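Local structure of uncharacterized protein (Bacteroides fragilis, 3EWL) at residues Ala50-Pro53 with Ala54-Glu57; Tyr114-Asp117 with Gly118-Val122. The protein is of unknown function, but this part of it is a thioredoxin-like domain that may take part in thiol-disulfide chemistry. One frame throughout, in Å; residues are numbered along the deposited sequence.

Overall arrangement
Both contacts are local, each made within one continuous run of chain in the thioredoxin-like domain. Contact 1 turns the chain from helix 40-50 into helix 53-61. Contact 2 is the hairpin between strands 112-116 and 122-124, at one side of the central mixed sheet. Their centres lie about 20 Å apart and they do not touch. Contact 1 is a surface contact with one buried ring, and its bonds are backbone to backbone. Contact 2 is partly buried: its strand ends pack apolar side chains, while its turn is gripped by a carboxylate. Helix 129-137 is common to both, meeting I52 and F55 of contact 1 and L115 of contact 2.

Contact 1: Ala50-Pro53 with Ala54-Glu57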
loop_
_atom_site.group_PDB
_atom_site.type_symbol
_atom_site.label_atom_id
_atom_site.label_comp_id
_atom_site.label_asym_id
_atom_site.label_seq_id
_atom_site.Cartn_x
_atom_site.Cartn_y
_atom_site.Cartn_z
ATOM N N ALA A 50 3.177 12.917 2.325
ATOM C CA ALA A 50 4.502 13.466 1.967
ATOM C C ALA A 50 4.847 14.678 2.820
ATOM O O ALA A 50 6.021 15.069 2.886
ATOM C CB ALA A 50 4.568 13.845 0.483
ATOM N N GLU A 51 3.839 15.299 3.442
ATOM C CA GLU A 51 4.113 16.420 4.347
ATOM C C GLU A 51 4.134 16.056 5.823
ATOM O O GLU A 51 4.075 16.937 6.649
ATOM C CB GLU A 51 3.249 17.663 4.066
ATOM C CG GLU A 51 1.775 17.459 4.078
ATOM C CD GLU A 51 1.103 18.182 2.922
ATOM O OE1 GLU A 51 -0.092 18.494 3.000
ATOM O OE2 GLU A 51 1.768 18.427 1.917
ATOM N N ILE A 52 4.268 14.770 6.138
ATOM C CA ILE A 52 4.568 14.312 7.509
ATOM C C ILE A 52 6.046 13.834 7.583
ATOM O O ILE A 52 6.384 12.757 7.077
ATOM C CB ILE A 52 3.600 13.182 7.948
ATOM C CG1 ILE A 52 2.131 13.642 7.799
ATOM C CG2 ILE A 52 3.901 12.749 9.377
ATOM C CD1 ILE A 52 1.121 12.523 7.944
ATOM N N PRO A 53 6.937 14.633 8.200
ATOM C CA PRO A 53 8.372 14.379 7.941
ATOM C C PRO A 53 8.879 13.042 8.466
ATOM O O PRO A 53 9.691 12.405 7.794
ATOM C CB PRO A 53 9.103 15.568 8.633
ATOM C CG PRO A 53 8.021 16.524 9.040
ATOM C CD PRO A 53 6.757 15.696 9.200
ATOM N N ALA A 54 8.402 12.632 9.641
ATOM C CA ALA A 54 8.673 11.299 10.208
ATOM C C ALA A 54 8.385 10.177 9.188
ATOM O O ALA A 54 9.170 9.223 9.024
ATOM C CB ALA A 54 7.850 11.097 11.481
ATOM N N PHE A 55 7.255 10.318 8.494
ATOM C CA PHE A 55 6.817 9.341 7.497
ATOM C C PHE A 55 7.768 9.363 6.292
ATOM O O PHE A 55 8.201 8.321 5.826
ATOM C CB PHE A 55 5.375 9.635 7.043
ATOM C CG PHE A 55 4.313 9.226 8.022
ATOM C CD1 PHE A 55 4.636 8.801 9.329
ATOM C CD2 PHE A 55 2.969 9.294 7.648
ATOM C CE1 PHE A 55 3.641 8.432 10.227
ATOM C CE2 PHE A 55 1.949 8.930 8.552
ATOM C CZ PHE A 55 2.287 8.481 9.835
ATOM N N VAL A 56 8.101 10.556 5.793
ATOM C CA VAL A 56 9.020 10.679 4.667
ATOM C C VAL A 56 10.435 10.092 5.023
ATOM O O VAL A 56 11.037 9.382 4.207
ATOM C CB VAL A 56 8.977 12.142 4.030
ATOM C CG1 VAL A 56 9.731 13.144 4.850
ATOM C CG2 VAL A 56 9.550 12.166 2.611
ATOM N N GLU A 57 10.905 10.353 6.241
ATOM C CA GLU A 57 12.181 9.815 6.730
ATOM C C GLU A 57 12.214 8.274 6.884
ATOM O O GLU A 57 13.192 7.637 6.477
ATOM C CB GLU A 57 12.595 10.519 8.025
ATOM C CG GLU A 57 13.636 11.613 7.810
ATOM C CD GLU A 57 13.368 12.884 8.610
ATOM O OE1 GLU A 57 12.672 12.821 9.642
ATOM O OE2 GLU A 57 13.863 13.959 8.196
#
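The F55 ring has the I52 side chain over one face. I52 CG2 sits 4.0 Å from the F55 ring centroid, 17° off the ring normal, in a CH-pi contact. The methyl is offset toward the rim, on the CG side of the ring. The other branch of I52 reaches farther along the ring: I52 CD1 lies 3.7 Å from F55 CD2 and equally near CE2. The two side chains run side by side and point the same way. In I52, CG2 stands anti to the backbone N and CG1 beside it, which brings both branches to F55. The F49 ring also meets F55. M129 and I133 of helix 129-137 touch both I52 and F55.

I52 is the N-cap residue of helix 53-61, and P53 opens the first turn. I52 O accepts the first backbone bond of the helix, from V56 N, at 3.1 Å and nearly straight, 163° at the hydrogen. F55 N gives the same oxygen a second, weak bond. The next bond up the helix, from E57 N to P53 O, is 2.8 Å long. V56 CG1 also presses on P53 O, at a tight 3.0 Å. That methyl stands between the V56 backbone N and carbonyl carbon (chi1 77°), which turns it back over the first turn.

Contact 2: Tyr114-Asp117 with Gly118-Val122; sequences YLLD and GRKRV
Y114 meets V122 at the edge of its ring. Y114 CD1 lies 4.0 Å from V122 CG1, which stays near the ring plane. L116 and V122 form an antiparallel non-hydrogen-bonded pair, with both side chains on the same face of the sheet. They cross at a slant, and L116 CD2 comes within 3.9 Å of V122 CG2. The other methyl, L116 CD1, touches K120 CD. L116 CA also makes a CA-H...O contact with R121 O.

D117 closes the hairpin. Its backbone N bonds to R121 O at 3.0 Å. A type I beta turn runs from D117 to K120, and K120 N bonds to D117 O. K120 follows in the left-handed backbone region, with positive phi (67°). Together these features make a 3:5 hairpin, a type I turn with a G1 bulge. The D117 carboxylate folds in over this turn because CG lies between the backbone N and the carbonyl carbon (chi1 74°). OD1 then takes two backbone N-H groups. R121 N is 2.9 Å from D117 OD1 and approaches from above the carboxylate plane, while R119 N makes a bent, weak bond to it at 2.6 Å. One good bond and one weak one on OD1 probably help to hold the carboxylate's rotation. D117 OD2 and R121 NE are 4.3 Å apart, too far for a salt bridge.

R121 NH1 instead bonds to G4 O, and K120 NZ to L25 O. Strand 112-116 lies between strands 29-34 and 122-124: Y114 and L116 bond through their backbones to L32 and T30, and L115 to I123 and L124. The L115 side chain packs on I123 and L124, and on L132, Y135 and L136 of helix 129-137.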
loop_
_atom_site.group_PDB
_atom_site.type_symbol
_atom_site.label_atom_id
_atom_site.label_comp_id
_atom_site.label_asym_id
_atom_site.label_seq_id
_atom_site.Cartn_x
_atom_site.Cartn_y
_atom_site.Cartn_z
ATOM N N TYR A 114 -3.703 -0.454 5.263
ATOM C CA TYR A 114 -3.348 -1.373 6.338
ATOM C C TYR A 114 -1.904 -1.115 6.770
ATOM O O TYR A 114 -1.026 -0.890 5.930
ATOM C CB TYR A 114 -3.472 -2.858 5.868
ATOM C CG TYR A 114 -4.881 -3.388 5.628
ATOM C CD1 TYR A 114 -5.364 -4.474 6.370
ATOM C CD2 TYR A 114 -5.714 -2.849 4.658
ATOM C CE1 TYR A 114 -6.629 -4.997 6.147
ATOM C CE2 TYR A 114 -7.002 -3.360 4.461
ATOM C CZ TYR A 114 -7.439 -4.430 5.224
ATOM O OH TYR A 114 -8.692 -4.983 5.072
ATOM N N LEU A 115 -1.637 -1.180 8.071
ATOM C CA LEU A 115 -0.264 -1.225 8.538
ATOM C C LEU A 115 0.123 -2.662 8.959
ATOM O O LEU A 115 -0.602 -3.308 9.719
ATOM C CB LEU A 115 -0.076 -0.248 9.687
ATOM C CG LEU A 115 1.388 -0.096 10.120
ATOM C CD1 LEU A 115 2.278 0.397 8.996
ATOM C CD2 LEU A 115 1.405 0.883 11.265
ATOM N N LEU A 116 1.248 -3.160 8.455
ATOM C CA LEU A 116 1.707 -4.485 8.834
ATOM C C LEU A 116 3.013 -4.303 9.576
ATOM O O LEU A 116 3.744 -3.338 9.299
ATOM C CB LEU A 116 2.021 -5.358 7.592
ATOM C CG LEU A 116 1.079 -5.274 6.421
ATOM C CD1 LEU A 116 1.546 -6.185 5.306
ATOM C CD2 LEU A 116 -0.358 -5.624 6.883
ATOM N N ASP A 117 3.316 -5.236 10.486
ATOM C CA ASP A 117 4.558 -5.214 11.234
ATOM C C ASP A 117 5.636 -6.004 10.516
ATOM O O ASP A 117 5.522 -6.290 9.324
ATOM C CB ASP A 117 4.344 -5.773 12.646
ATOM C CG ASP A 117 4.171 -7.331 12.698
ATOM O OD1 ASP A 117 4.269 -8.069 11.692
ATOM O OD2 ASP A 117 3.967 -7.820 13.824
ATOM N N GLY A 118 6.673 -6.369 11.262
ATOM C CA GLY A 118 7.827 -7.043 10.728
ATOM C C GLY A 118 7.530 -8.445 10.249
ATOM O O GLY A 118 8.189 -8.933 9.334
ATOM N N ARG A 119 6.555 -9.097 10.865
ATOM C CA ARG A 119 6.152 -10.443 10.411
ATOM C C ARG A 119 5.006 -10.427 9.384
ATOM O O ARG A 119 4.466 -11.473 9.037
ATOM C CB ARG A 119 5.831 -11.349 11.617
ATOM C CG ARG A 119 7.130 -12.034 12.117
ATOM C CD ARG A 119 7.078 -12.685 13.532
ATOM N NE ARG A 119 8.454 -13.043 13.936
ATOM C CZ ARG A 119 8.780 -13.973 14.828
ATOM N NH1 ARG A 119 7.825 -14.667 15.436
ATOM N NH2 ARG A 119 10.064 -14.208 15.103
ATOM N N LYS A 120 4.658 -9.234 8.899
ATOM C CA LYS A 120 3.527 -9.062 7.989
ATOM C C LYS A 120 2.236 -9.355 8.706
ATOM O O LYS A 120 1.231 -9.746 8.092
ATOM C CB LYS A 120 3.642 -9.981 6.771
ATOM C CG LYS A 120 4.818 -9.724 5.906
ATOM C CD LYS A 120 4.959 -8.260 5.625
ATOM C CE LYS A 120 6.411 -7.927 5.342
ATOM N NZ LYS A 120 6.571 -7.865 3.910
ATOM N N ARG A 121 2.250 -9.187 10.019
ATOM C CA ARG A 121 1.009 -9.262 10.754
ATOM C C ARG A 121 0.238 -7.943 10.622
ATOM O O ARG A 121 0.858 -6.877 10.633
ATOM C CB ARG A 121 1.308 -9.600 12.202
ATOM C CG ARG A 121 0.282 -9.028 13.120
ATOM C CD ARG A 121 -0.215 -10.079 14.049
ATOM N NE ARG A 121 0.691 -10.261 15.177
ATOM C CZ ARG A 121 0.307 -10.809 16.320
ATOM N NH1 ARG A 121 -0.963 -11.207 16.466
ATOM N NH2 ARG A 121 1.194 -10.950 17.315
ATOM N N VAL A 122 -1.098 -8.006 10.471
ATOM C CA VAL A 122 -1.904 -6.795 10.350
ATOM C C VAL A 122 -1.980 -6.103 11.723
ATOM O O VAL A 122 -2.562 -6.653 12.668
ATOM C CB VAL A 122 -3.330 -7.098 9.843
ATOM C CG1 VAL A 122 -4.175 -5.851 9.914
ATOM C CG2 VAL A 122 -3.320 -7.679 8.413
#